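Local coordinates for protein ribonucleoside triphosphate reductase (Lactobacillus leichmannii, PDB 1L1L) that catalyses the coenzyme B12-dependent reduction of ribonucleoside triphosphates to 2'-deoxyribonucleotides, working as an allosterically regulated monomeric class II ribonucleotide reductase, at residues Y31-A36 against I575-S580; P136-K141 against A230-I235; Y387-D392 against Q520-V525; K527-Y532 against N539-H544; P582-L587 against N602-E607. All coordinates share one frame; numbering follows the deposited sequence.

Contact 1: Y31-A36 against I575-S580; sequences YKRTYA and IRFQDS
R33 and the backbone carbonyl of R576 supply the polar part of this contact. Both terminal nitrogens of the guanidinium reach the same oxygen end-on: R33 NH1 to R576 O at 2.8 Å, with an N-H...O angle of 149°, and R33 NH2 to R576 O at 3.1 Å. The oxygen lies close to the guanidinium plane, but the two donors approach the peptide differently, NH2 within the carbonyl plane and NH1 from above it. The R576 side chain takes no part in these bonds and pairs with D597.

In the fold, these bonds join the end of helix 27-32, in the ribonucleotide reductase alpha domain, to strand 570-578 of a small antiparallel sheet. R33 is the first residue to leave helical geometry there; its side chain runs out towards F577 and bends at chi3 (-52°), which sets the guanidinium on the ring.

The stacking part is an off-centre cation-pi stack. The guanidinium lies nearly flat on F577, planes 13° apart and centres 4.4 Å apart, displaced so that R33 NH1 stands over the ring's rim, 3.7 Å from F577 CE2. L583, L584 and L587 of the following helix also pack on F577.

Van der Waals contacts are few. I575 CG2 sits at the guanidinium edge, 3.5 Å from R33 NH1, and further back along the side chain R33 CD lies 4.0 Å from F577 CE2.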
# COMPACT_ATOMS: atom_id res chain seq x y z
N TYR A 31 -14.36 6.37 8.46
CA TYR A 31 -13.47 7.45 8.85
C TYR A 31 -13.21 7.45 10.35
O TYR A 31 -12.06 7.55 10.79
CB TYR A 31 -14.07 8.80 8.43
CG TYR A 31 -13.55 9.93 9.28
CD1 TYR A 31 -12.19 10.29 9.26
CD2 TYR A 31 -14.39 10.60 10.18
CE1 TYR A 31 -11.69 11.29 10.11
CE2 TYR A 31 -13.89 11.59 11.03
CZ TYR A 31 -12.55 11.93 11.00
OH TYR A 31 -12.08 12.90 11.85
N LYS A 32 -14.27 7.34 11.14
CA LYS A 32 -14.17 7.36 12.59
C LYS A 32 -13.30 6.29 13.22
O LYS A 32 -12.62 6.53 14.21
CB LYS A 32 -15.56 7.28 13.22
CG LYS A 32 -16.39 8.51 12.99
CD LYS A 32 -15.74 9.74 13.65
CE LYS A 32 -15.82 9.68 15.16
NZ LYS A 32 -15.33 10.94 15.77
N ARG A 33 -13.32 5.10 12.65
CA ARG A 33 -12.53 4.02 13.21
C ARG A 33 -11.22 3.81 12.47
O ARG A 33 -10.50 2.86 12.77
CB ARG A 33 -13.36 2.74 13.21
CG ARG A 33 -13.74 2.26 11.83
CD ARG A 33 -14.68 1.06 11.88
NE ARG A 33 -14.17 -0.01 12.73
CZ ARG A 33 -14.52 -1.28 12.63
NH1 ARG A 33 -15.40 -1.65 11.69
NH2 ARG A 33 -14.01 -2.19 13.45
N THR A 34 -10.88 4.70 11.54
CA THR A 34 -9.65 4.55 10.76
C THR A 34 -8.72 5.75 10.67
O THR A 34 -7.49 5.60 10.76
CB THR A 34 -9.95 4.14 9.31
OG1 THR A 34 -10.97 3.14 9.29
CG2 THR A 34 -8.68 3.60 8.64
N TYR A 35 -9.28 6.94 10.48
CA TYR A 35 -8.44 8.13 10.33
C TYR A 35 -8.59 9.21 11.39
O TYR A 35 -7.81 10.17 11.41
CB TYR A 35 -8.66 8.74 8.95
CG TYR A 35 -8.49 7.75 7.83
CD1 TYR A 35 -9.57 7.44 7.00
CD2 TYR A 35 -7.27 7.09 7.62
CE1 TYR A 35 -9.44 6.49 5.99
CE2 TYR A 35 -7.14 6.14 6.61
CZ TYR A 35 -8.23 5.85 5.80
OH TYR A 35 -8.13 4.91 4.80
N ALA A 36 -9.58 9.08 12.26
CA ALA A 36 -9.81 10.07 13.31
C ALA A 36 -8.85 9.83 14.47
O ALA A 36 -8.98 8.85 15.20
CB ALA A 36 -11.26 10.02 13.79
N ILE A 575 -20.31 -4.72 8.09
CA ILE A 575 -19.11 -4.16 8.68
C ILE A 575 -19.01 -4.75 10.08
O ILE A 575 -19.96 -4.70 10.85
CB ILE A 575 -19.20 -2.63 8.77
CG1 ILE A 575 -19.54 -2.07 7.39
CG2 ILE A 575 -17.89 -2.06 9.28
CD1 ILE A 575 -18.60 -2.54 6.29
N ARG A 576 -17.84 -5.31 10.40
CA ARG A 576 -17.64 -5.93 11.70
C ARG A 576 -17.02 -5.00 12.73
O ARG A 576 -16.04 -4.29 12.44
CB ARG A 576 -16.78 -7.20 11.52
CG ARG A 576 -17.33 -8.06 10.39
CD ARG A 576 -16.97 -9.53 10.51
NE ARG A 576 -15.53 -9.74 10.63
CZ ARG A 576 -14.95 -10.94 10.57
NH1 ARG A 576 -13.63 -11.05 10.70
NH2 ARG A 576 -15.69 -12.02 10.36
N PHE A 577 -17.60 -5.01 13.92
CA PHE A 577 -17.17 -4.17 15.04
C PHE A 577 -16.95 -5.00 16.29
O PHE A 577 -17.64 -5.99 16.52
CB PHE A 577 -18.25 -3.14 15.42
CG PHE A 577 -18.56 -2.13 14.36
CD1 PHE A 577 -19.44 -2.43 13.32
CD2 PHE A 577 -17.95 -0.88 14.38
CE1 PHE A 577 -19.71 -1.51 12.32
CE2 PHE A 577 -18.21 0.06 13.38
CZ PHE A 577 -19.09 -0.26 12.34
N GLN A 578 -16.00 -4.57 17.11
CA GLN A 578 -15.75 -5.21 18.39
C GLN A 578 -17.02 -4.89 19.18
O GLN A 578 -17.57 -3.79 19.06
CB GLN A 578 -14.54 -4.59 19.08
CG GLN A 578 -13.29 -5.48 19.10
CD GLN A 578 -12.01 -4.73 19.42
OE1 GLN A 578 -10.99 -5.34 19.75
NE2 GLN A 578 -12.04 -3.41 19.30
N ASP A 579 -17.50 -5.84 19.98
CA ASP A 579 -18.71 -5.63 20.76
C ASP A 579 -18.63 -4.42 21.70
O ASP A 579 -19.66 -3.93 22.14
CB ASP A 579 -19.03 -6.89 21.58
CG ASP A 579 -19.60 -8.01 20.74
OD1 ASP A 579 -19.92 -9.07 21.32
OD2 ASP A 579 -19.73 -7.85 19.51
N SER A 580 -17.43 -3.95 21.99
CA SER A 580 -17.25 -2.79 22.87
C SER A 580 -17.14 -1.46 22.13
O SER A 580 -17.14 -0.40 22.75
CB SER A 580 -15.98 -2.96 23.72
OG SER A 580 -16.11 -4.03 24.63

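Contact 2: P136-K141 against A230-I235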
# COMPACT_ATOMS: atom_id res chain seq x y z
N PRO A 136 25.07 0.53 10.71
CA PRO A 136 25.74 -0.36 11.68
C PRO A 136 27.09 0.22 12.11
O PRO A 136 27.83 0.76 11.29
CB PRO A 136 25.88 -1.66 10.90
CG PRO A 136 24.64 -1.65 10.03
CD PRO A 136 24.65 -0.22 9.52
N SER A 137 27.40 0.09 13.40
CA SER A 137 28.65 0.60 13.96
C SER A 137 29.89 -0.02 13.33
O SER A 137 30.92 0.63 13.19
CB SER A 137 28.68 0.36 15.46
OG SER A 137 28.68 -1.04 15.74
N TYR A 138 29.79 -1.29 12.97
CA TYR A 138 30.91 -2.01 12.38
C TYR A 138 31.08 -1.74 10.89
O TYR A 138 31.99 -2.27 10.26
CB TYR A 138 30.73 -3.51 12.61
CG TYR A 138 29.39 -4.01 12.13
CD1 TYR A 138 29.07 -4.02 10.77
CD2 TYR A 138 28.42 -4.45 13.03
CE1 TYR A 138 27.82 -4.45 10.32
CE2 TYR A 138 27.18 -4.88 12.60
CZ TYR A 138 26.88 -4.88 11.24
OH TYR A 138 25.65 -5.31 10.81
N LEU A 139 30.20 -0.91 10.33
CA LEU A 139 30.27 -0.61 8.91
C LEU A 139 30.63 0.82 8.57
O LEU A 139 30.20 1.76 9.22
CB LEU A 139 28.93 -0.92 8.24
CG LEU A 139 28.59 -2.37 7.94
CD1 LEU A 139 27.19 -2.45 7.36
CD2 LEU A 139 29.60 -2.94 6.96
N GLY A 140 31.44 0.97 7.53
CA GLY A 140 31.81 2.29 7.07
C GLY A 140 30.61 2.75 6.27
O GLY A 140 29.70 1.95 6.02
N LYS A 141 30.57 4.01 5.87
CA LYS A 141 29.43 4.50 5.12
C LYS A 141 29.35 3.83 3.75
O LYS A 141 28.36 3.16 3.43
CB LYS A 141 29.52 6.01 4.96
CG LYS A 141 28.21 6.74 5.19
CD LYS A 141 28.15 7.37 6.57
CE LYS A 141 29.07 8.58 6.66
NZ LYS A 141 28.92 9.28 7.96
N ALA A 230 19.97 -4.94 15.18
CA ALA A 230 20.16 -6.28 15.75
C ALA A 230 20.03 -7.37 14.68
O ALA A 230 20.71 -8.41 14.75
CB ALA A 230 19.16 -6.51 16.85
N ASN A 231 19.16 -7.16 13.71
CA ASN A 231 18.98 -8.13 12.65
C ASN A 231 20.14 -7.93 11.67
O ASN A 231 20.64 -8.89 11.08
CB ASN A 231 17.64 -7.92 11.94
CG ASN A 231 17.43 -8.88 10.78
OD1 ASN A 231 17.39 -10.10 10.97
ND2 ASN A 231 17.30 -8.34 9.58
N ALA A 232 20.57 -6.67 11.53
CA ALA A 232 21.68 -6.33 10.63
C ALA A 232 22.98 -6.97 11.12
O ALA A 232 23.79 -7.47 10.32
CB ALA A 232 21.84 -4.82 10.54
N LEU A 233 23.18 -6.95 12.44
CA LEU A 233 24.36 -7.53 13.06
C LEU A 233 24.35 -9.05 12.85
O LEU A 233 25.33 -9.62 12.37
CB LEU A 233 24.36 -7.22 14.57
CG LEU A 233 25.45 -7.88 15.42
CD1 LEU A 233 26.82 -7.50 14.89
CD2 LEU A 233 25.29 -7.46 16.89
N LEU A 234 23.23 -9.68 13.20
CA LEU A 234 23.06 -11.12 13.03
C LEU A 234 23.37 -11.59 11.61
O LEU A 234 24.06 -12.60 11.41
CB LEU A 234 21.63 -11.53 13.38
CG LEU A 234 21.31 -13.00 13.07
CD1 LEU A 234 22.24 -13.91 13.88
CD2 LEU A 234 19.86 -13.29 13.39
N ILE A 235 22.86 -10.86 10.62
CA ILE A 235 23.09 -11.21 9.23
C ILE A 235 24.55 -11.01 8.80
O ILE A 235 25.19 -11.93 8.28
CB ILE A 235 22.19 -10.37 8.29
CG1 ILE A 235 20.72 -10.77 8.47
CG2 ILE A 235 22.61 -10.56 6.85
CD1 ILE A 235 19.73 -9.85 7.76
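P136 and A232 mark the nearest backbone approach, 7.3 Å between their CA atoms, where a type I beta turn from P136 to L139, closed by L139 N to P136 O at 3.1 Å, meets the side of helix 224-236. Y138, third in the turn, carries most of the contact. Its CG lies between the backbone N and the carbonyl carbon (chi1 53°), and the ring reaches the helix with P136 CB against one face. Y138 CE2 touches L233 CD1 at 3.5 Å, the leucine approaching the ring obliquely. The hydroxyl oxygen Y138 OH lies 2.9 Å from A232 O but makes its hydrogen bond to D236, one helical turn further on. Beside it, P136 CG rests 4.3 Å from A232 CB, and Y129 also covers both of these residues. This is a type I beta turn, with proline at its first position, packed on the flank of a helix in the insertion domain of B12-dependent ribonucleotide reductases.

Contact 3: Y387-D392 against Q520-V525; sequences YGRIVD and QLYKAV
A short 3-10 turn, residues 390-392, is held against the long helix 512-536 by the R389 side chain lying over the ring of Y522. The Y522 ring leaves the helix with CG anti to the backbone N (chi1 173°), which carries it across to the arginine. The evidence for a CH-pi contact is direct: R389 CD stands 3.6 Å from the Y522 ring centroid, over the face. Next along the side chain, R389 NE is 3.1 Å from Y522 CE2, and the guanidinium runs out past the CD2-CE2 rim, its plane 28° from the ring's. V391 CG1 covers the centre of the opposite guanidinium face, while on the first face the ring reaches only the rim, with CD2.

Within the turn, D392 is engaged side-on by two nitrogens. R389 NE reaches D392 OD1 at 3.3 Å, nearly straight at 160° but from above the carboxylate plane, while R389 NH2 forms the salt bridge to D392 OD2 at 2.9 Å. The third nitrogen, NH1, is bonded to D519 and to the carbonyl of Y641.

K523 brings a like charge near, its NZ 4.1 Å from R389 NH2; D392 and D519 probably offset this. Y522 OH has D644 as its main partner. A water accepts from R389 N at 3.1 Å, sits unusually close to D392 OD1, at 2.5 Å, and lies 3.3 Å from Y522 OH.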
# COMPACT_ATOMS: atom_id res chain seq x y z
N TYR A 387 8.40 2.72 -21.35
CA TYR A 387 7.11 3.32 -21.67
C TYR A 387 6.52 4.13 -20.53
O TYR A 387 6.79 3.86 -19.36
CB TYR A 387 6.07 2.25 -22.02
CG TYR A 387 6.14 1.67 -23.41
CD1 TYR A 387 7.04 0.66 -23.72
CD2 TYR A 387 5.26 2.10 -24.40
CE1 TYR A 387 7.06 0.08 -24.97
CE2 TYR A 387 5.27 1.53 -25.67
CZ TYR A 387 6.18 0.52 -25.95
OH TYR A 387 6.18 -0.08 -27.18
N GLY A 388 5.73 5.13 -20.91
CA GLY A 388 5.00 5.94 -19.96
C GLY A 388 3.64 5.37 -20.32
O GLY A 388 3.38 4.19 -20.07
N ARG A 389 2.77 6.18 -20.92
CA ARG A 389 1.48 5.66 -21.36
C ARG A 389 1.81 4.92 -22.66
O ARG A 389 2.61 5.39 -23.47
CB ARG A 389 0.49 6.79 -21.68
CG ARG A 389 0.06 7.66 -20.50
CD ARG A 389 -1.05 8.60 -20.96
NE ARG A 389 -0.60 9.43 -22.08
CZ ARG A 389 -1.42 10.01 -22.94
NH1 ARG A 389 -2.74 9.86 -22.83
NH2 ARG A 389 -0.92 10.75 -23.93
N ILE A 390 1.19 3.76 -22.88
CA ILE A 390 1.48 3.02 -24.10
C ILE A 390 1.18 3.83 -25.36
O ILE A 390 1.81 3.60 -26.40
CB ILE A 390 0.69 1.69 -24.17
CG1 ILE A 390 0.94 0.87 -22.90
CG2 ILE A 390 1.14 0.90 -25.38
CD1 ILE A 390 2.40 0.79 -22.48
N VAL A 391 0.25 4.78 -25.28
CA VAL A 391 -0.07 5.59 -26.45
C VAL A 391 1.06 6.52 -26.85
O VAL A 391 1.20 6.87 -28.03
CB VAL A 391 -1.34 6.44 -26.24
CG1 VAL A 391 -1.03 7.60 -25.29
CG2 VAL A 391 -1.84 6.95 -27.59
N ASP A 392 1.87 6.94 -25.87
CA ASP A 392 2.99 7.83 -26.13
C ASP A 392 4.18 7.08 -26.72
O ASP A 392 5.28 7.64 -26.87
CB ASP A 392 3.40 8.54 -24.83
CG ASP A 392 2.35 9.56 -24.39
OD1 ASP A 392 2.40 10.02 -23.22
OD2 ASP A 392 1.49 9.90 -25.23
N GLN A 520 -7.26 14.26 -21.37
CA GLN A 520 -7.20 15.66 -20.94
C GLN A 520 -6.77 15.76 -19.49
O GLN A 520 -6.08 16.70 -19.09
CB GLN A 520 -8.55 16.34 -21.12
CG GLN A 520 -9.07 16.32 -22.53
CD GLN A 520 -10.30 17.18 -22.69
OE1 GLN A 520 -11.28 17.02 -21.94
NE2 GLN A 520 -10.28 18.08 -23.66
N LEU A 521 -7.20 14.80 -18.69
CA LEU A 521 -6.85 14.79 -17.28
C LEU A 521 -5.35 14.49 -17.14
O LEU A 521 -4.68 15.10 -16.31
CB LEU A 521 -7.69 13.74 -16.55
CG LEU A 521 -9.19 14.05 -16.64
CD1 LEU A 521 -10.02 12.89 -16.08
CD2 LEU A 521 -9.48 15.33 -15.89
N TYR A 522 -4.84 13.58 -17.97
CA TYR A 522 -3.42 13.25 -17.91
C TYR A 522 -2.59 14.48 -18.25
O TYR A 522 -1.66 14.85 -17.54
CB TYR A 522 -3.08 12.12 -18.89
CG TYR A 522 -1.60 11.83 -18.99
CD1 TYR A 522 -0.86 11.47 -17.86
CD2 TYR A 522 -0.93 11.94 -20.21
CE1 TYR A 522 0.51 11.24 -17.93
CE2 TYR A 522 0.46 11.70 -20.29
CZ TYR A 522 1.16 11.35 -19.15
OH TYR A 522 2.52 11.12 -19.21
N LYS A 523 -2.95 15.12 -19.35
CA LYS A 523 -2.23 16.31 -19.78
C LYS A 523 -2.33 17.43 -18.73
O LYS A 523 -1.41 18.23 -18.59
CB LYS A 523 -2.76 16.77 -21.14
CG LYS A 523 -2.56 15.73 -22.24
CD LYS A 523 -2.95 16.26 -23.60
CE LYS A 523 -2.71 15.20 -24.68
NZ LYS A 523 -1.29 14.74 -24.70
N ALA A 524 -3.42 17.44 -17.97
CA ALA A 524 -3.62 18.45 -16.92
C ALA A 524 -2.63 18.23 -15.78
O ALA A 524 -2.12 19.19 -15.20
CB ALA A 524 -5.05 18.37 -16.39
N VAL A 525 -2.37 16.97 -15.45
CA VAL A 525 -1.43 16.65 -14.39
C VAL A 525 -0.00 16.97 -14.84
O VAL A 525 0.82 17.41 -14.04
CB VAL A 525 -1.46 15.16 -14.01
CG1 VAL A 525 -0.36 14.89 -12.99
CG2 VAL A 525 -2.83 14.78 -13.44
O HOH W 1 3.83 9.07 -21.42

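Contact 4: K527-Y532 against N539-H544; sequences KADQDY and NESIKH
D529 OD1 is approached by S541 OG at 3.0 Å, by S541 N in a weak bond at 3.4 Å, and by the ammonium of K448 in a salt bridge. S541 OG also has the R468 carbonyl as a partner. The other carboxylate oxygen has the sounder backbone bond: S541 N to D529 OD2 is 3.0 Å, with an N-H...O angle of 136°, and arrives on the syn side, somewhat out of the carboxylate plane. A chi1 of 168° swings the D529 carboxylate off the side of helix 512-536, at the chain folding back towards strand 545-546.

H544 presents its ring edge to the same aspartate, NE2 standing 3.5 Å from D529 OD2 with the ring and carboxylate planes 73° apart; its ND1 is bonded to D644. On the outer side, E540 runs beside the helix, OE2 3.7 Å from Q530 CA, and its CB lies 3.6 Å from D529 OD2.

A buried carboxylate is thus met by a peptide N-H, a hydroxyl and a lysine. K448, which also bonds to N539 O and S541 OG, probably compensates the aspartate's negative charge while joining helix 436-450 to the loop.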
# COMPACT_ATOMS: atom_id res chain seq x y z
N LYS A 527 0.91 19.26 -17.15
CA LYS A 527 1.06 20.72 -17.21
C LYS A 527 1.26 21.25 -15.80
O LYS A 527 2.16 22.04 -15.54
CB LYS A 527 -0.18 21.37 -17.84
CG LYS A 527 -0.11 22.90 -17.80
CD LYS A 527 -1.21 23.54 -18.64
CE LYS A 527 -1.05 25.06 -18.67
NZ LYS A 527 -2.01 25.71 -19.61
N ALA A 528 0.40 20.80 -14.89
CA ALA A 528 0.50 21.21 -13.50
C ALA A 528 1.90 20.91 -12.95
O ALA A 528 2.48 21.74 -12.25
CB ALA A 528 -0.56 20.48 -12.67
N ASP A 529 2.44 19.73 -13.25
CA ASP A 529 3.77 19.38 -12.77
C ASP A 529 4.86 20.21 -13.44
O ASP A 529 5.83 20.60 -12.80
CB ASP A 529 4.06 17.89 -13.00
CG ASP A 529 5.52 17.53 -12.78
OD1 ASP A 529 6.01 17.63 -11.63
OD2 ASP A 529 6.18 17.14 -13.77
N GLN A 530 4.72 20.47 -14.74
CA GLN A 530 5.73 21.25 -15.45
C GLN A 530 5.85 22.66 -14.86
O GLN A 530 6.95 23.12 -14.55
CB GLN A 530 5.39 21.35 -16.94
CG GLN A 530 5.38 20.02 -17.67
CD GLN A 530 5.02 20.15 -19.14
OE1 GLN A 530 4.06 20.85 -19.49
NE2 GLN A 530 5.77 19.49 -20.00
N ASP A 531 4.71 23.34 -14.69
CA ASP A 531 4.73 24.69 -14.14
C ASP A 531 5.25 24.73 -12.71
O ASP A 531 6.08 25.58 -12.38
CB ASP A 531 3.32 25.31 -14.20
CG ASP A 531 2.73 25.29 -15.61
OD1 ASP A 531 3.49 25.09 -16.58
OD2 ASP A 531 1.50 25.48 -15.74
N TYR A 532 4.78 23.82 -11.86
CA TYR A 532 5.21 23.79 -10.46
C TYR A 532 6.68 23.44 -10.32
O TYR A 532 7.34 23.86 -9.37
CB TYR A 532 4.36 22.79 -9.67
CG TYR A 532 4.36 22.99 -8.16
CD1 TYR A 532 4.62 24.23 -7.59
CD2 TYR A 532 4.03 21.93 -7.30
CE1 TYR A 532 4.55 24.42 -6.20
CE2 TYR A 532 3.95 22.12 -5.92
CZ TYR A 532 4.22 23.36 -5.38
OH TYR A 532 4.15 23.53 -4.01
N ASN A 539 13.37 19.04 -10.47
CA ASN A 539 13.16 18.21 -11.65
C ASN A 539 11.68 17.92 -11.84
O ASN A 539 10.92 17.90 -10.87
CB ASN A 539 13.92 16.89 -11.51
CG ASN A 539 15.41 17.08 -11.51
OD1 ASN A 539 15.97 17.57 -12.49
ND2 ASN A 539 16.07 16.72 -10.42
N GLU A 540 11.27 17.72 -13.08
CA GLU A 540 9.88 17.41 -13.38
C GLU A 540 9.69 15.94 -13.05
O GLU A 540 10.62 15.15 -13.20
CB GLU A 540 9.58 17.68 -14.85
CG GLU A 540 10.01 19.06 -15.32
CD GLU A 540 9.45 19.43 -16.69
OE1 GLU A 540 9.40 18.55 -17.57
OE2 GLU A 540 9.08 20.61 -16.88
N SER A 541 8.49 15.57 -12.60
CA SER A 541 8.19 14.18 -12.26
C SER A 541 8.45 13.22 -13.42
O SER A 541 7.92 13.41 -14.51
CB SER A 541 6.73 14.06 -11.83
OG SER A 541 6.48 14.84 -10.68
N ILE A 542 9.24 12.17 -13.19
CA ILE A 542 9.54 11.20 -14.24
C ILE A 542 8.26 10.52 -14.73
O ILE A 542 8.09 10.24 -15.92
CB ILE A 542 10.57 10.14 -13.74
CG1 ILE A 542 11.01 9.25 -14.91
CG2 ILE A 542 9.98 9.34 -12.60
CD1 ILE A 542 12.14 8.28 -14.54
N LYS A 543 7.34 10.28 -13.81
CA LYS A 543 6.05 9.69 -14.14
C LYS A 543 5.02 10.47 -13.32
O LYS A 543 5.39 11.15 -12.34
CB LYS A 543 6.03 8.21 -13.79
CG LYS A 543 7.01 7.39 -14.63
CD LYS A 543 6.71 7.53 -16.11
CE LYS A 543 7.57 6.58 -16.94
NZ LYS A 543 7.27 5.16 -16.58
N HIS A 544 3.75 10.37 -13.68
CA HIS A 544 2.73 11.15 -12.99
C HIS A 544 1.44 10.47 -12.56
O HIS A 544 0.84 10.85 -11.56
CB HIS A 544 2.31 12.32 -13.87
CG HIS A 544 3.43 12.96 -14.62
ND1 HIS A 544 4.10 12.33 -15.65
CD2 HIS A 544 3.99 14.19 -14.52
CE1 HIS A 544 5.02 13.14 -16.14
NE2 HIS A 544 4.97 14.28 -15.47

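Contact 5: P582-L587 against N602-E607; sequences PLLPAL and NTTCVE
L584 and V606 meet through their methyls, CD2 to CG2 at 3.7 Å, in a helix-on-sheet layer where helix 583-589 covers one face of an antiparallel sheet. The two side chains lie alongside, pointing opposite ways. The other branch of the leucine, L584 CD1, turns to T604, 3.8 Å from OG1 and 3.9 Å from CB. One turn along, L587 CD1 adds a longer contact to V606 CG2 at 4.2 Å, so a single valine methyl touches both leucines.

The backbone frame is regular. Segments 583-587 and 603-607 pass 10.6 Å apart at their axes, running in broadly the same direction at 36°. In L584, chi1 of -73° points CG at the strand, and the branch then splits, CD1 to T604 and CD2 to V606. Further out, L587 packs on Y592 and V709, while V606 is backbone-bonded to I575. Although its CB and OG1 touch L584 CD1, T604 makes its side-chain hydrogen bond from OG1 to D579 OD2.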
# COMPACT_ATOMS: atom_id res chain seq x y z
N PRO A 582 -17.45 2.00 20.62
CA PRO A 582 -18.29 3.16 20.94
C PRO A 582 -19.37 3.49 19.91
O PRO A 582 -20.42 4.03 20.25
CB PRO A 582 -17.26 4.29 21.06
CG PRO A 582 -16.06 3.59 21.60
CD PRO A 582 -16.02 2.32 20.76
N LEU A 583 -19.11 3.15 18.65
CA LEU A 583 -20.05 3.42 17.57
C LEU A 583 -21.32 2.55 17.55
O LEU A 583 -22.33 2.97 16.99
CB LEU A 583 -19.35 3.28 16.22
CG LEU A 583 -18.21 4.26 15.93
CD1 LEU A 583 -17.57 3.92 14.59
CD2 LEU A 583 -18.76 5.69 15.94
N LEU A 584 -21.27 1.36 18.13
CA LEU A 584 -22.43 0.48 18.08
C LEU A 584 -23.73 1.02 18.65
O LEU A 584 -24.78 0.87 18.04
CB LEU A 584 -22.12 -0.87 18.74
CG LEU A 584 -21.20 -1.80 17.94
CD1 LEU A 584 -21.03 -3.13 18.71
CD2 LEU A 584 -21.80 -2.05 16.56
N PRO A 585 -23.68 1.66 19.83
CA PRO A 585 -24.96 2.17 20.34
C PRO A 585 -25.58 3.18 19.39
O PRO A 585 -26.79 3.20 19.22
CB PRO A 585 -24.60 2.74 21.72
CG PRO A 585 -23.12 2.93 21.68
CD PRO A 585 -22.60 1.82 20.82
N ALA A 586 -24.75 4.01 18.76
CA ALA A 586 -25.25 5.00 17.82
C ALA A 586 -25.83 4.33 16.58
O ALA A 586 -26.88 4.75 16.07
CB ALA A 586 -24.14 5.97 17.43
N LEU A 587 -25.17 3.29 16.07
CA LEU A 587 -25.66 2.60 14.89
C LEU A 587 -26.98 1.89 15.21
O LEU A 587 -27.92 1.93 14.42
CB LEU A 587 -24.62 1.59 14.38
CG LEU A 587 -23.39 2.22 13.70
CD1 LEU A 587 -22.25 1.18 13.63
CD2 LEU A 587 -23.74 2.71 12.30
N ASN A 602 -16.73 -12.29 20.15
CA ASN A 602 -17.02 -10.95 20.66
C ASN A 602 -17.04 -9.86 19.59
O ASN A 602 -16.48 -8.78 19.79
CB ASN A 602 -16.01 -10.55 21.73
CG ASN A 602 -15.90 -11.57 22.83
OD1 ASN A 602 -16.88 -11.90 23.50
ND2 ASN A 602 -14.69 -12.07 23.04
N THR A 603 -17.68 -10.14 18.47
CA THR A 603 -17.76 -9.18 17.38
C THR A 603 -19.21 -9.07 16.90
O THR A 603 -19.98 -10.03 16.95
CB THR A 603 -16.83 -9.63 16.22
OG1 THR A 603 -15.46 -9.56 16.64
CG2 THR A 603 -17.02 -8.77 15.00
N THR A 604 -19.60 -7.89 16.44
CA THR A 604 -20.96 -7.63 15.96
C THR A 604 -20.93 -7.18 14.51
O THR A 604 -20.09 -6.36 14.12
CB THR A 604 -21.66 -6.49 16.78
OG1 THR A 604 -21.75 -6.87 18.16
CG2 THR A 604 -23.05 -6.22 16.24
N CYS A 605 -21.85 -7.70 13.71
CA CYS A 605 -21.96 -7.31 12.32
C CYS A 605 -23.05 -6.25 12.25
O CYS A 605 -24.07 -6.35 12.93
CB CYS A 605 -22.40 -8.48 11.44
SG CYS A 605 -21.10 -9.62 10.93
N VAL A 606 -22.83 -5.24 11.42
CA VAL A 606 -23.84 -4.21 11.22
C VAL A 606 -24.12 -4.19 9.72
O VAL A 606 -23.20 -4.07 8.89
CB VAL A 606 -23.35 -2.84 11.73
CG1 VAL A 606 -24.43 -1.79 11.50
CG2 VAL A 606 -23.01 -2.94 13.22
N GLU A 607 -25.40 -4.30 9.36
CA GLU A 607 -25.82 -4.34 7.96
C GLU A 607 -26.11 -2.98 7.33
O GLU A 607 -26.99 -2.23 7.78
CB GLU A 607 -27.04 -5.25 7.84
CG GLU A 607 -26.84 -6.56 8.62
CD GLU A 607 -27.91 -7.60 8.37
OE1 GLU A 607 -28.88 -7.32 7.63
OE2 GLU A 607 -27.77 -8.72 8.92

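How the contacts relate
Contacts 1 and 5 form one cluster, their centres 9 Å apart, on neighbouring strands 570-578 and 603-611 of the same antiparallel sheet; backbone and side-chain bonds from 575-580 to T604 join them. Contacts 3 and 4, with centres 12 Å apart, share helix 512-536 and touch through K543 NZ and Y387 O. The two clusters are remote: contacts 4 and 5 lie 45 Å apart between centres, on opposite sides of the chain's centre. Contact 2 stands alone, at least 38 Å from every other centre. Along the chain, contact 1 spans contacts 2, 3 and 4 in that order, and contact 5 follows it, so contact 1 brings the N-terminal region to the antiparallel sheet of strands 570-578 and 603-611.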